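Local coordinates for lovastatin nonaketide synthase mokA (PDB 6AD3), which builds the polyketide chain of monacolin K (lovastatin) as an iterative nonaketide synthase, this segment of the protein being its condensation domain, at residues A121-H126 and L188-F193. The protein carries 1 engineered substitution. Numbering follows the deposited sequence.
Sequences AVLRRH and LRLVDF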
loop_
_atom_site.group_PDB
_atom_site.type_symbol
_atom_site.label_atom_id
_atom_site.label_comp_id
_atom_site.label_asym_id
_atom_site.label_seq_id
_atom_site.Cartn_x
_atom_site.Cartn_y
_atom_site.Cartn_z
ATOM N N ALA A 121 -1.815 -19.583 16.632
ATOM C CA ALA A 121 -2.027 -18.728 17.790
ATOM C C ALA A 121 -2.222 -17.286 17.377
ATOM O O ALA A 121 -3.078 -16.604 17.947
ATOM C CB ALA A 121 -0.872 -18.854 18.778
ATOM N N VAL A 122 -1.563 -16.875 16.288
ATOM C CA VAL A 122 -1.776 -15.540 15.716
ATOM C C VAL A 122 -3.191 -15.437 15.179
ATOM O O VAL A 122 -3.904 -14.457 15.482
ATOM C CB VAL A 122 -0.768 -15.210 14.587
ATOM C CG1 VAL A 122 -1.116 -13.907 13.919
ATOM C CG2 VAL A 122 0.657 -15.165 15.115
ATOM N N LEU A 123 -3.649 -16.491 14.492
ATOM C CA LEU A 123 -5.022 -16.528 13.995
ATOM C C LEU A 123 -6.063 -16.419 15.125
ATOM O O LEU A 123 -7.074 -15.751 14.983
ATOM C CB LEU A 123 -5.248 -17.781 13.164
ATOM C CG LEU A 123 -4.543 -17.899 11.821
ATOM C CD1 LEU A 123 -4.938 -19.207 11.146
ATOM C CD2 LEU A 123 -4.837 -16.741 10.873
ATOM N N ARG A 124 -5.844 -17.153 16.212
ATOM C CA ARG A 124 -6.718 -17.116 17.368
ATOM C C ARG A 124 -6.714 -15.775 18.105
ATOM O O ARG A 124 -7.778 -15.321 18.579
ATOM C CB ARG A 124 -6.310 -18.208 18.344
ATOM C CG ARG A 124 -7.005 -18.162 19.667
ATOM C CD ARG A 124 -6.848 -19.515 20.372
ATOM N NE ARG A 124 -5.467 -20.015 20.289
ATOM C CZ ARG A 124 -5.038 -20.984 19.463
ATOM N NH1 ARG A 124 -5.873 -21.621 18.636
ATOM N NH2 ARG A 124 -3.757 -21.315 19.471
ATOM N N ARG A 125 -5.544 -15.141 18.213
ATOM C CA ARG A 125 -5.411 -13.889 18.975
ATOM C C ARG A 125 -6.252 -12.765 18.444
ATOM O O ARG A 125 -6.696 -11.887 19.222
ATOM C CB ARG A 125 -3.926 -13.424 19.012
ATOM C CG ARG A 125 -3.172 -13.973 20.215
ATOM C CD ARG A 125 -1.669 -13.818 20.044
ATOM N NE ARG A 125 -1.297 -12.416 19.905
ATOM C CZ ARG A 125 -1.261 -11.549 20.911
ATOM N NH1 ARG A 125 -1.475 -11.961 22.180
ATOM N NH2 ARG A 125 -0.856 -10.338 20.681
ATOM N N HIS A 126 -6.320 -12.655 17.115
ATOM C CA HIS A 126 -6.850 -11.462 16.467
ATOM C C HIS A 126 -8.207 -11.731 15.831
ATOM O O HIS A 126 -8.331 -12.511 14.883
ATOM C CB HIS A 126 -5.862 -10.971 15.412
ATOM C CG HIS A 126 -4.564 -10.529 15.988
ATOM N ND1 HIS A 126 -3.477 -11.373 16.127
ATOM C CD2 HIS A 126 -4.270 -9.427 16.704
ATOM C CE1 HIS A 126 -2.513 -10.730 16.768
ATOM N NE2 HIS A 126 -2.962 -9.533 17.087
ATOM N N LEU A 188 -7.311 -15.236 4.523
ATOM C CA LEU A 188 -5.844 -15.215 4.668
ATOM C C LEU A 188 -5.276 -16.526 4.120
ATOM O O LEU A 188 -5.962 -17.592 4.147
ATOM C CB LEU A 188 -5.491 -15.173 6.144
ATOM C CG LEU A 188 -5.337 -13.920 6.952
ATOM C CD1 LEU A 188 -4.601 -14.306 8.259
ATOM C CD2 LEU A 188 -4.546 -12.839 6.217
ATOM N N ARG A 189 -4.056 -16.473 3.613
ATOM C CA ARG A 189 -3.263 -17.688 3.426
ATOM C C ARG A 189 -1.944 -17.522 4.136
ATOM O O ARG A 189 -1.356 -16.451 4.098
ATOM C CB ARG A 189 -3.007 -17.969 1.934
ATOM C CG ARG A 189 -4.248 -17.861 1.056
ATOM C CD ARG A 189 -4.952 -19.179 0.941
ATOM N NE ARG A 189 -6.179 -19.067 0.141
ATOM C CZ ARG A 189 -7.389 -18.957 0.656
ATOM N NH1 ARG A 189 -7.519 -18.631 1.933
ATOM N NH2 ARG A 189 -8.461 -18.939 -0.151
ATOM N N LEU A 190 -1.586 -18.520 4.938
ATOM C CA LEU A 190 -0.292 -18.533 5.618
ATOM C C LEU A 190 0.412 -19.833 5.289
ATOM O O LEU A 190 -0.065 -20.879 5.705
ATOM C CB LEU A 190 -0.475 -18.441 7.124
ATOM C CG LEU A 190 -1.197 -17.199 7.640
ATOM C CD1 LEU A 190 -1.631 -17.353 9.080
ATOM C CD2 LEU A 190 -0.337 -15.965 7.479
ATOM N N VAL A 191 1.418 -19.757 4.410
ATOM C CA VAL A 191 1.992 -20.943 3.773
ATOM C C VAL A 191 3.502 -20.904 3.838
ATOM O O VAL A 191 4.134 -19.910 3.414
ATOM C CB VAL A 191 1.546 -21.078 2.313
ATOM C CG1 VAL A 191 2.158 -22.348 1.699
ATOM C CG2 VAL A 191 0.044 -21.068 2.221
ATOM N N ASP A 192 4.094 -21.997 4.339
ATOM C CA ASP A 192 5.545 -22.178 4.362
ATOM C C ASP A 192 5.893 -23.205 3.324
ATOM O O ASP A 192 5.597 -24.410 3.525
ATOM C CB ASP A 192 5.994 -22.672 5.762
ATOM C CG ASP A 192 7.480 -23.086 5.813
ATOM O OD1 ASP A 192 8.244 -22.737 4.889
ATOM O OD2 ASP A 192 7.852 -23.812 6.778
ATOM N N PHE A 193 6.250 -22.745 2.125
ATOM C CA PHE A 193 6.727 -23.686 1.060
ATOM C C PHE A 193 8.176 -24.037 1.366
ATOM O O PHE A 193 8.995 -23.157 1.592
ATOM C CB PHE A 193 6.677 -23.043 -0.334
ATOM C CG PHE A 193 5.303 -22.750 -0.836
ATOM C CD1 PHE A 193 4.486 -23.755 -1.303
ATOM C CD2 PHE A 193 4.857 -21.430 -0.924
ATOM C CE1 PHE A 193 3.232 -23.476 -1.838
ATOM C CE2 PHE A 193 3.604 -21.136 -1.422
ATOM C CZ PHE A 193 2.788 -22.129 -1.893
#
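With CG of Leu123 anti to its carbonyl carbon (chi1 -69°), the second torsion sends CD1 on in the extended direction and turns CD2, the other methyl, to strand 188-195. In Leu188 and Leu190 CG is likewise anti to the carbonyl carbon, though Leu188 is rotated well off the staggered position (-89°), and both start out toward the helix. Three methyl groups make the junction: Leu123 CD2 stands 3.6 Å from Leu188 CD1 and 3.7 Å from Leu190 CD1, so one methyl touches two residues two places apart on the strand. The approaches differ. Leu190 meets Leu123 tip to tip, its CD1 also lying 4.0 Å from Leu123 CG, whereas Leu188 passes alongside in the opposite direction. Backbones stay well separated, the nearest CA atoms, those of Leu123 and Leu188, being 9.5 Å apart, and the contact is wholly apolar and buried. Condensation domains are built of two chloramphenicol acetyltransferase-like subdomains, and this packing of helix 112-125 on a mixed sheet, in which strand 188-195 runs between strands 157-161 and 199-206, probably belongs to the N-terminal one. Leu123 also touches Val157 of the first neighbour, while Leu188 and Leu190 touch Tyr206 and Val204 of the second. The helix end is tied back on itself: His126, the first residue to leave helical geometry, directs ND1 to Val122 O at 3.2 Å, with an N-H...O angle of 161° and the oxygen near the ring plane, and its backbone N adds a weak bond to the same oxygen. Val122 itself packs on Leu226 and Glu222 of helix 213-227.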